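Local coordinates for protein aspartate aminotransferase, cytoplasmic (Schizosaccharomyces pombe 972h-, PDB 6JPK) that catalyses the reversible pyridoxal 5'-phosphate-dependent transfer of an amino group from L-aspartate to 2-oxoglutarate, giving oxaloacetate and L-glutamate, as a homodimer, at residues L215-I220 against D246-Q251. The protein carries 1 engineered substitution. Numbering follows the deposited sequence.
Sequences LVVFDI and DFFVCQ
Val217, Phe218, Asp219 and Ile220 pair with Phe248, Val249, Cys250 and Gln251 as parallel strands in the central mixed sheet of the aspartate aminotransferase fold; the axes of the two short segments run at 16° to each other. Four backbone hydrogen bonds establish the register, from Phe248 N to Val216 O (3.1 Å), Phe218 N to Phe248 O, Cys250 N to Phe218 O (2.8 Å) and Ile220 N to Cys250 O, all nearly straight (N-H...O angles at least 165°). At the ends, one water joins Val216 N to Asp246 O, and another donates to both Asp219 OD1 (2.6 Å) and Cys250 O. On one face, CD1 of Leu215 meets the rim of the Phe248 ring at CE1 (4.1 Å), and Val217 CG1 lies against Phe248 CB and Cys250 SG. On the other, the Phe247 ring, its CG between backbone N and carbonyl carbon, presents CD2 to the edge of the Phe218 ring, 3.8 Å from Phe218 CD2, with the planes at 84°. Ile220 CG2 packs on Val249 CG1 at 3.6 Å. An alanine in place of Phe218 would probably leave the CD2–CE2 side of Phe247 without this aromatic neighbour and open a gap on that face. Asp219, whose OD2 is held by His141 and Asn112, has its side chain about 5 Å from that of Trp138, a probable aspartate-binding residue, which probably places this strand end beside the active site. Helix 107-127 covers the Val217, Phe248 and Cys250 face, helices 235-241 and 77-87 pack on the opposite one, and strands 182-186 and 264-270 flank the pair.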
ATOM      1  N   LEU A 215      25.984   2.406   7.588  1.00  9.29           N
ATOM      2  CA  LEU A 215      25.080   1.662   6.717  1.00  9.02           C
ATOM      3  C   LEU A 215      24.364   2.642   5.783  1.00  9.22           C
ATOM      4  O   LEU A 215      23.784   3.633   6.243  1.00  8.48           O
ATOM      5  CB  LEU A 215      24.070   0.865   7.551  1.00  9.00           C
ATOM      6  CG  LEU A 215      22.943   0.201   6.761  1.00 12.92           C
ATOM      7  CD1 LEU A 215      23.528  -0.782   5.763  1.00  8.82           C
ATOM      8  CD2 LEU A 215      21.966  -0.499   7.692  1.00 13.20           C
ATOM      9  N   VAL A 216      24.401   2.368   4.478  1.00  8.49           N
ATOM     10  CA  VAL A 216      23.927   3.313   3.465  1.00  8.20           C
ATOM     11  C   VAL A 216      22.564   2.881   2.930  1.00  7.91           C
ATOM     12  O   VAL A 216      22.375   1.714   2.543  1.00  7.94           O
ATOM     13  CB  VAL A 216      24.953   3.449   2.325  1.00  8.30           C
ATOM     14  CG1 VAL A 216      24.348   4.213   1.153  1.00 10.11           C
ATOM     15  CG2 VAL A 216      26.215   4.169   2.837  1.00  8.58           C
ATOM     16  N   VAL A 217      21.619   3.825   2.909  1.00  7.66           N
ATOM     17  CA  VAL A 217      20.315   3.686   2.263  1.00 11.38           C
ATOM     18  C   VAL A 217      20.192   4.810   1.234  1.00 11.02           C
ATOM     19  O   VAL A 217      20.198   5.991   1.601  1.00  7.18           O
ATOM     20  CB  VAL A 217      19.152   3.763   3.271  1.00  7.28           C
ATOM     21  CG1 VAL A 217      17.809   3.593   2.555  1.00  7.03           C
ATOM     22  CG2 VAL A 217      19.330   2.749   4.395  1.00  8.89           C
ATOM     23  N   PHE A 218      20.120   4.447  -0.044  1.00  7.16           N
ATOM     24  CA  PHE A 218      19.879   5.412  -1.114  1.00  8.31           C
ATOM     25  C   PHE A 218      18.387   5.550  -1.368  1.00  7.50           C
ATOM     26  O   PHE A 218      17.675   4.549  -1.488  1.00  6.76           O
ATOM     27  CB  PHE A 218      20.552   4.992  -2.419  1.00  7.13           C
ATOM     28  CG  PHE A 218      22.035   5.213  -2.454  1.00  9.19           C
ATOM     29  CD1 PHE A 218      22.551   6.477  -2.648  1.00  7.58           C
ATOM     30  CD2 PHE A 218      22.909   4.140  -2.345  1.00 11.20           C
ATOM     31  CE1 PHE A 218      23.930   6.681  -2.703  1.00 10.23           C
ATOM     32  CE2 PHE A 218      24.290   4.329  -2.399  1.00 12.17           C
ATOM     33  CZ  PHE A 218      24.799   5.603  -2.577  1.00 10.75           C
ATOM     34  N   ASP A 219      17.923   6.783  -1.472  1.00  7.84           N
ATOM     35  CA  ASP A 219      16.585   7.084  -1.971  1.00 10.36           C
ATOM     36  C   ASP A 219      16.733   7.589  -3.402  1.00 12.28           C
ATOM     37  O   ASP A 219      17.423   8.589  -3.638  1.00 12.44           O
ATOM     38  CB  ASP A 219      15.905   8.128  -1.086  1.00 20.13           C
ATOM     39  CG  ASP A 219      14.389   8.172  -1.285  1.00 34.77           C
ATOM     40  OD1 ASP A 219      13.920   8.069  -2.440  1.00 38.69           O
ATOM     41  OD2 ASP A 219      13.662   8.307  -0.278  1.00 38.34           O
ATOM     42  N   ILE A 220      16.134   6.890  -4.367  1.00  8.03           N
ATOM     43  CA  ILE A 220      16.231   7.287  -5.772  1.00  7.48           C
ATOM     44  C   ILE A 220      14.807   7.423  -6.317  1.00  8.50           C
ATOM     45  O   ILE A 220      14.205   6.467  -6.822  1.00  7.39           O
ATOM     46  CB  ILE A 220      17.096   6.334  -6.609  1.00  8.86           C
ATOM     47  CG1 ILE A 220      17.209   6.833  -8.050  1.00 11.34           C
ATOM     48  CG2 ILE A 220      16.627   4.876  -6.542  1.00 10.80           C
ATOM     49  CD1 ILE A 220      18.475   6.352  -8.755  1.00 11.27           C
ATOM     50  N   ASP A 246      27.263  -4.201   1.511  1.00  9.71           N
ATOM     51  CA  ASP A 246      25.836  -4.316   1.243  1.00  9.36           C
ATOM     52  C   ASP A 246      25.132  -3.007   1.624  1.00  9.85           C
ATOM     53  O   ASP A 246      25.610  -2.245   2.473  1.00  9.10           O
ATOM     54  CB  ASP A 246      25.207  -5.541   1.939  1.00  9.48           C
ATOM     55  CG  ASP A 246      25.657  -5.754   3.394  1.00  9.84           C
ATOM     56  OD1 ASP A 246      26.850  -5.565   3.720  1.00 13.12           O
ATOM     57  OD2 ASP A 246      24.804  -6.202   4.208  1.00  9.75           O
ATOM     58  N   PHE A 247      24.029  -2.715   0.935  1.00  8.68           N
ATOM     59  CA  PHE A 247      23.315  -1.455   1.136  1.00  8.37           C
ATOM     60  C   PHE A 247      21.887  -1.611   0.621  1.00  9.31           C
ATOM     61  O   PHE A 247      21.539  -2.630   0.013  1.00  8.11           O
ATOM     62  CB  PHE A 247      24.039  -0.278   0.453  1.00  8.33           C
ATOM     63  CG  PHE A 247      24.115  -0.376  -1.070  1.00  9.27           C
ATOM     64  CD1 PHE A 247      25.022  -1.229  -1.690  1.00 10.19           C
ATOM     65  CD2 PHE A 247      23.302   0.422  -1.872  1.00 10.03           C
ATOM     66  CE1 PHE A 247      25.101  -1.311  -3.087  1.00  8.55           C
ATOM     67  CE2 PHE A 247      23.367   0.350  -3.272  1.00  9.96           C
ATOM     68  CZ  PHE A 247      24.274  -0.517  -3.882  1.00  9.25           C
ATOM     69  N   PHE A 248      21.069  -0.574   0.856  1.00  7.81           N
ATOM     70  CA  PHE A 248      19.651  -0.561   0.499  1.00  7.55           C
ATOM     71  C   PHE A 248      19.347   0.538  -0.506  1.00  7.34           C
ATOM     72  O   PHE A 248      19.994   1.593  -0.516  1.00  7.34           O
ATOM     73  CB  PHE A 248      18.748  -0.340   1.716  1.00  7.46           C
ATOM     74  CG  PHE A 248      18.819  -1.440   2.733  1.00  7.68           C
ATOM     75  CD1 PHE A 248      19.882  -1.506   3.627  1.00  7.95           C
ATOM     76  CD2 PHE A 248      17.811  -2.402   2.809  1.00  9.62           C
ATOM     77  CE1 PHE A 248      19.948  -2.515   4.580  1.00  9.80           C
ATOM     78  CE2 PHE A 248      17.865  -3.410   3.768  1.00  7.90           C
ATOM     79  CZ  PHE A 248      18.942  -3.475   4.642  1.00  8.17           C
ATOM     80  N   VAL A 249      18.332   0.296  -1.335  1.00  7.18           N
ATOM     81  CA  VAL A 249      17.861   1.281  -2.306  1.00  8.07           C
ATOM     82  C   VAL A 249      16.339   1.329  -2.258  1.00  8.34           C
ATOM     83  O   VAL A 249      15.684   0.283  -2.330  1.00 10.31           O
ATOM     84  CB  VAL A 249      18.332   0.961  -3.739  1.00  9.61           C
ATOM     85  CG1 VAL A 249      17.864   2.056  -4.700  1.00 10.00           C
ATOM     86  CG2 VAL A 249      19.848   0.782  -3.804  1.00  7.53           C
ATOM     87  N   CYS A 250      15.777   2.535  -2.159  1.00  8.37           N
ATOM     88  CA  CYS A 250      14.334   2.748  -2.240  1.00  6.49           C
ATOM     89  C   CYS A 250      14.021   3.520  -3.518  1.00  9.48           C
ATOM     90  O   CYS A 250      14.461   4.662  -3.678  1.00  6.51           O
ATOM     91  CB  CYS A 250      13.814   3.502  -1.016  1.00  6.41           C
ATOM     92  SG  CYS A 250      14.277   2.729   0.544  1.00 12.00           S
ATOM     93  N   GLN A 251      13.243   2.905  -4.409  1.00  6.42           N
ATOM     94  CA  GLN A 251      13.082   3.360  -5.784  1.00  9.35           C
ATOM     95  C   GLN A 251      11.620   3.671  -6.046  1.00 11.12           C
ATOM     96  O   GLN A 251      10.743   2.882  -5.685  1.00  9.46           O
ATOM     97  CB  GLN A 251      13.581   2.289  -6.755  1.00  6.58           C
ATOM     98  CG  GLN A 251      13.319   2.523  -8.229  1.00  6.75           C
ATOM     99  CD  GLN A 251      13.721   1.293  -9.048  1.00  8.76           C
ATOM    100  OE1 GLN A 251      13.584   0.162  -8.573  1.00  9.31           O
ATOM    101  NE2 GLN A 251      14.254   1.508 -10.250  1.00  6.99           N
TER
HETATM  102  O   HOH W   1      26.165   0.328   3.348  1.00  8.98           O
HETATM  103  O   HOH W   2      12.178   6.498  -3.615  1.00 17.45           O